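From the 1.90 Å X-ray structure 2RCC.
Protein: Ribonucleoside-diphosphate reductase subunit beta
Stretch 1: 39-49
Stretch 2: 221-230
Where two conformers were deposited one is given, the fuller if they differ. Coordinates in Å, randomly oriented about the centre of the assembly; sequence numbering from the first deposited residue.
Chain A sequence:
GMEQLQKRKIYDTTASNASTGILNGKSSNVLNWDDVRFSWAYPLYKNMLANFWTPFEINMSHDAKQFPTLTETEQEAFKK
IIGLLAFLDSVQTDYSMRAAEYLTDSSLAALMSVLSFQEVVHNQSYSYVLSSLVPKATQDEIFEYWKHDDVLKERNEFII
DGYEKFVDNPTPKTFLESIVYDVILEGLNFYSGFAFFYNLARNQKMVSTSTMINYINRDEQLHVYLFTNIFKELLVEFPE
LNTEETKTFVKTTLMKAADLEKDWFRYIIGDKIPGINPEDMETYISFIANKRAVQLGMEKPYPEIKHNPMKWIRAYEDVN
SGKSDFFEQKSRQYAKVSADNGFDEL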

# COMPACT_ATOMS: atom_id res chain seq x y z
N SER A 39 17.53 7.69 6.87
CA SER A 39 17.09 9.08 7.05
C SER A 39 16.33 9.66 5.84
O SER A 39 15.67 10.68 5.96
CB SER A 39 18.27 9.97 7.43
OG SER A 39 19.25 9.93 6.41
N TRP A 40 16.40 8.99 4.69
CA TRP A 40 15.64 9.36 3.51
C TRP A 40 14.24 8.72 3.42
O TRP A 40 13.44 9.16 2.58
CB TRP A 40 16.40 9.01 2.21
CG TRP A 40 16.94 7.65 2.10
CD1 TRP A 40 18.19 7.29 2.37
CD2 TRP A 40 16.26 6.45 1.67
NE1 TRP A 40 18.37 5.97 2.16
CE2 TRP A 40 17.21 5.42 1.72
CE3 TRP A 40 14.95 6.14 1.27
CZ2 TRP A 40 16.90 4.09 1.39
CZ3 TRP A 40 14.64 4.84 0.93
CH2 TRP A 40 15.60 3.82 1.00
N ALA A 41 13.93 7.74 4.28
CA ALA A 41 12.64 7.02 4.16
C ALA A 41 11.45 7.89 4.54
O ALA A 41 10.48 7.88 3.81
CB ALA A 41 12.61 5.71 5.00
N TYR A 42 11.53 8.65 5.62
CA TYR A 42 10.37 9.46 6.07
C TYR A 42 10.14 10.63 5.14
O TYR A 42 8.98 10.90 4.81
CB TYR A 42 10.47 9.90 7.54
CG TYR A 42 9.19 10.35 8.27
CD1 TYR A 42 7.88 10.05 7.81
CD2 TYR A 42 9.29 10.93 9.52
CE1 TYR A 42 6.72 10.44 8.55
CE2 TYR A 42 8.14 11.29 10.27
CZ TYR A 42 6.87 11.07 9.79
OH TYR A 42 5.78 11.43 10.59
N PRO A 43 11.21 11.36 4.76
CA PRO A 43 11.04 12.37 3.72
C PRO A 43 10.44 11.84 2.41
O PRO A 43 9.63 12.52 1.80
CB PRO A 43 12.46 12.87 3.50
CG PRO A 43 13.15 12.62 4.73
CD PRO A 43 12.58 11.43 5.33
N LEU A 44 10.83 10.64 1.97
CA LEU A 44 10.23 10.04 0.78
C LEU A 44 8.73 9.76 0.97
O LEU A 44 7.90 10.11 0.13
CB LEU A 44 10.99 8.76 0.39
CG LEU A 44 10.47 7.98 -0.81
CD1 LEU A 44 10.31 8.85 -2.08
CD2 LEU A 44 11.42 6.84 -1.02
N TYR A 45 8.36 9.15 2.09
CA TYR A 45 6.96 8.96 2.40
C TYR A 45 6.17 10.26 2.32
O TYR A 45 5.11 10.32 1.66
CB TYR A 45 6.78 8.32 3.80
CG TYR A 45 5.37 8.39 4.32
CD1 TYR A 45 4.39 7.46 3.94
CD2 TYR A 45 4.98 9.41 5.15
CE1 TYR A 45 3.11 7.55 4.41
CE2 TYR A 45 3.71 9.51 5.57
CZ TYR A 45 2.78 8.58 5.23
OH TYR A 45 1.50 8.76 5.74
N LYS A 46 6.69 11.30 2.94
CA LYS A 46 6.05 12.63 2.99
C LYS A 46 5.86 13.23 1.58
O LYS A 46 4.83 13.83 1.30
CB LYS A 46 6.85 13.59 3.86
CG LYS A 46 6.80 13.28 5.34
CD LYS A 46 7.78 14.14 6.14
CE LYS A 46 7.70 13.81 7.64
NZ LYS A 46 8.65 14.61 8.48
N ASN A 47 6.85 13.03 0.71
CA ASN A 47 6.77 13.54 -0.66
C ASN A 47 5.72 12.74 -1.44
O ASN A 47 4.95 13.33 -2.19
CB ASN A 47 8.14 13.54 -1.36
CG ASN A 47 9.10 14.60 -0.81
OD1 ASN A 47 8.70 15.70 -0.43
ND2 ASN A 47 10.38 14.27 -0.82
N MSE A 48 5.67 11.43 -1.26
CA MSE A 48 4.65 10.62 -1.93
C MSE A 48 3.22 11.03 -1.50
O MSE A 48 2.33 11.16 -2.35
CB MSE A 48 4.89 9.15 -1.67
CG MSE A 48 6.13 8.66 -2.31
SE MSE A 48 6.44 6.76 -1.96
CE MSE A 48 5.45 6.04 -3.34
N LEU A 49 3.03 11.23 -0.19
CA LEU A 49 1.75 11.59 0.40
C LEU A 49 1.31 12.99 -0.06
O LEU A 49 0.11 13.22 -0.33
CB LEU A 49 1.81 11.48 1.94
CG LEU A 49 0.50 11.65 2.72
CD1 LEU A 49 -0.41 10.44 2.39
CD2 LEU A 49 0.77 11.81 4.22
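Stretch 2 221-230: QLHVYLFTNI

Stretch 2 is helical from end to end, 221-230, a piece of a longer helix that runs on in both directions. Stretch 1 is helical through L49, and its helix runs on later in the chain. Stretch 2 lies nearly antiparallel to the helix of stretch 1, with 166° between the two N-to-C directions, so rising numbers on one side meet falling numbers on the other: W40 faces N229, and M48 faces L222. The axes come no closer than 11.1 Å, a wide spacing that leaves room for large side chains between the backbones. The backbones themselves are closer at the M48 end, where the CA atoms of M48 and L222 are 7.4 Å apart, than at the other, where those of W40 and N229 are 9.1 Å apart.

Both helices are regular, each holding its i to i+4 hydrogen bonds. W40, L44 and M48 are spaced four residues apart along stretch 1; L222 and N229 point toward stretch 1, while Y225 and L226 start sideways and bring their ends in.

The central bump is L44. Its CB points toward stretch 2, and its two methyls enter a hollow between L222, Y225 and L226. L44 CD1 rests 4.0 Å from L222 CD2; Y225 CD2 is met by both methyls, L44 CD2 at 3.9 Å, at the edge of the tyrosine ring, and L44 CD1 at 4.0 Å; and L44 CD2 also lies 4.0 Å from L226 CB. L222 is the reciprocal bump: its CD1 packs 3.9 Å from M48 CG and 4.3 Å from N47 CB, so its branched end spans the ground between L44 and the next turn. M48, a selenomethionine, starts sideways but bends its end inward, bringing CE to 3.8 Å from H223 CD2. H223 does likewise, its CB pointing away and its ring coming back to the contact.

At the other end the broad indole of W40 fills the wider gap. N229 lies over one ring face, with N229 ND2 3.3 Å from W40 CD2 and N229 CB 3.9 Å from the centroid of the six-membered ring, a CH-pi contact. L226 CD1 meets the ring's edge, 3.6 Å from W40 CZ3. Y225 OH comes within 3.5 Å of W40 CB, and a water joins the same two residues, donating to W40 O at 3.0 Å and lying 2.8 Å from Y225 OH.

No direct hydrogen bond crosses the pair. The contact buries 462 Å², both sides summed: leucines interlocked where the backbones are nearer, a flat aromatic where they stand farther apart, and polar groups placed against ring face and water.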

# COMPACT_ATOMS: atom_id res chain seq x y z
N GLN A 221 9.09 8.46 -10.77
CA GLN A 221 10.42 8.97 -10.43
C GLN A 221 10.76 8.72 -8.97
O GLN A 221 11.91 8.43 -8.67
CB GLN A 221 10.60 10.46 -10.79
CG GLN A 221 10.27 10.87 -12.23
CD GLN A 221 10.75 9.86 -13.27
OE1 GLN A 221 11.94 9.62 -13.38
NE2 GLN A 221 9.81 9.32 -14.07
N LEU A 222 9.77 8.84 -8.08
CA LEU A 222 10.01 8.55 -6.67
C LEU A 222 10.21 7.04 -6.44
O LEU A 222 10.98 6.63 -5.57
CB LEU A 222 8.92 9.16 -5.80
CG LEU A 222 8.84 10.69 -5.75
CD1 LEU A 222 7.65 11.16 -4.87
CD2 LEU A 222 10.12 11.27 -5.22
N HIS A 223 9.53 6.22 -7.23
CA HIS A 223 9.68 4.77 -7.15
C HIS A 223 11.11 4.42 -7.56
O HIS A 223 11.78 3.65 -6.84
CB HIS A 223 8.68 4.03 -8.05
CG HIS A 223 7.23 4.26 -7.72
ND1 HIS A 223 6.22 3.58 -8.36
CD2 HIS A 223 6.62 5.08 -6.83
CE1 HIS A 223 5.04 3.99 -7.91
NE2 HIS A 223 5.26 4.90 -6.98
N VAL A 224 11.60 5.00 -8.67
CA VAL A 224 12.99 4.78 -9.11
C VAL A 224 13.99 5.25 -8.04
O VAL A 224 14.97 4.59 -7.80
CB VAL A 224 13.32 5.51 -10.45
CG1 VAL A 224 14.81 5.39 -10.77
CG2 VAL A 224 12.47 4.94 -11.59
N TYR A 225 13.73 6.39 -7.40
CA TYR A 225 14.56 6.88 -6.31
C TYR A 225 14.62 5.82 -5.18
O TYR A 225 15.71 5.50 -4.71
CB TYR A 225 14.03 8.24 -5.81
CG TYR A 225 14.67 8.79 -4.58
CD1 TYR A 225 15.87 9.50 -4.63
CD2 TYR A 225 14.07 8.62 -3.34
CE1 TYR A 225 16.45 10.00 -3.48
CE2 TYR A 225 14.64 9.10 -2.21
CZ TYR A 225 15.81 9.79 -2.28
OH TYR A 225 16.31 10.27 -1.10
N LEU A 226 13.48 5.24 -4.82
CA LEU A 226 13.44 4.20 -3.80
C LEU A 226 14.29 2.98 -4.21
O LEU A 226 15.14 2.49 -3.45
CB LEU A 226 12.01 3.75 -3.53
CG LEU A 226 11.80 2.60 -2.52
CD1 LEU A 226 12.42 2.91 -1.19
CD2 LEU A 226 10.34 2.26 -2.42
N PHE A 227 14.01 2.47 -5.40
CA PHE A 227 14.75 1.29 -5.88
C PHE A 227 16.26 1.50 -6.04
O PHE A 227 17.05 0.61 -5.74
CB PHE A 227 14.15 0.76 -7.18
CG PHE A 227 12.70 0.32 -7.07
CD1 PHE A 227 12.32 -0.60 -6.10
CD2 PHE A 227 11.74 0.73 -8.03
CE1 PHE A 227 10.99 -1.03 -6.03
CE2 PHE A 227 10.43 0.30 -7.95
CZ PHE A 227 10.05 -0.56 -6.96
N THR A 228 16.67 2.66 -6.55
CA THR A 228 18.10 2.94 -6.70
C THR A 228 18.81 3.11 -5.35
O THR A 228 19.98 2.71 -5.18
CB THR A 228 18.38 4.11 -7.70
OG1 THR A 228 17.83 5.32 -7.22
CG2 THR A 228 17.79 3.82 -9.04
N ASN A 229 18.11 3.68 -4.38
CA ASN A 229 18.62 3.78 -3.02
C ASN A 229 18.81 2.38 -2.42
O ASN A 229 19.86 2.10 -1.86
CB ASN A 229 17.70 4.60 -2.11
CG ASN A 229 17.88 6.11 -2.23
OD1 ASN A 229 18.71 6.60 -2.95
ND2 ASN A 229 17.09 6.85 -1.48
N ILE A 230 17.82 1.50 -2.60
CA ILE A 230 17.92 0.11 -2.09
C ILE A 230 19.09 -0.59 -2.74
O ILE A 230 19.85 -1.30 -2.05
CB ILE A 230 16.60 -0.71 -2.32
CG1 ILE A 230 15.50 -0.17 -1.44
CG2 ILE A 230 16.84 -2.21 -2.01
CD1 ILE A 230 14.11 -0.63 -1.88
O HOH W 1 14.21 11.17 0.56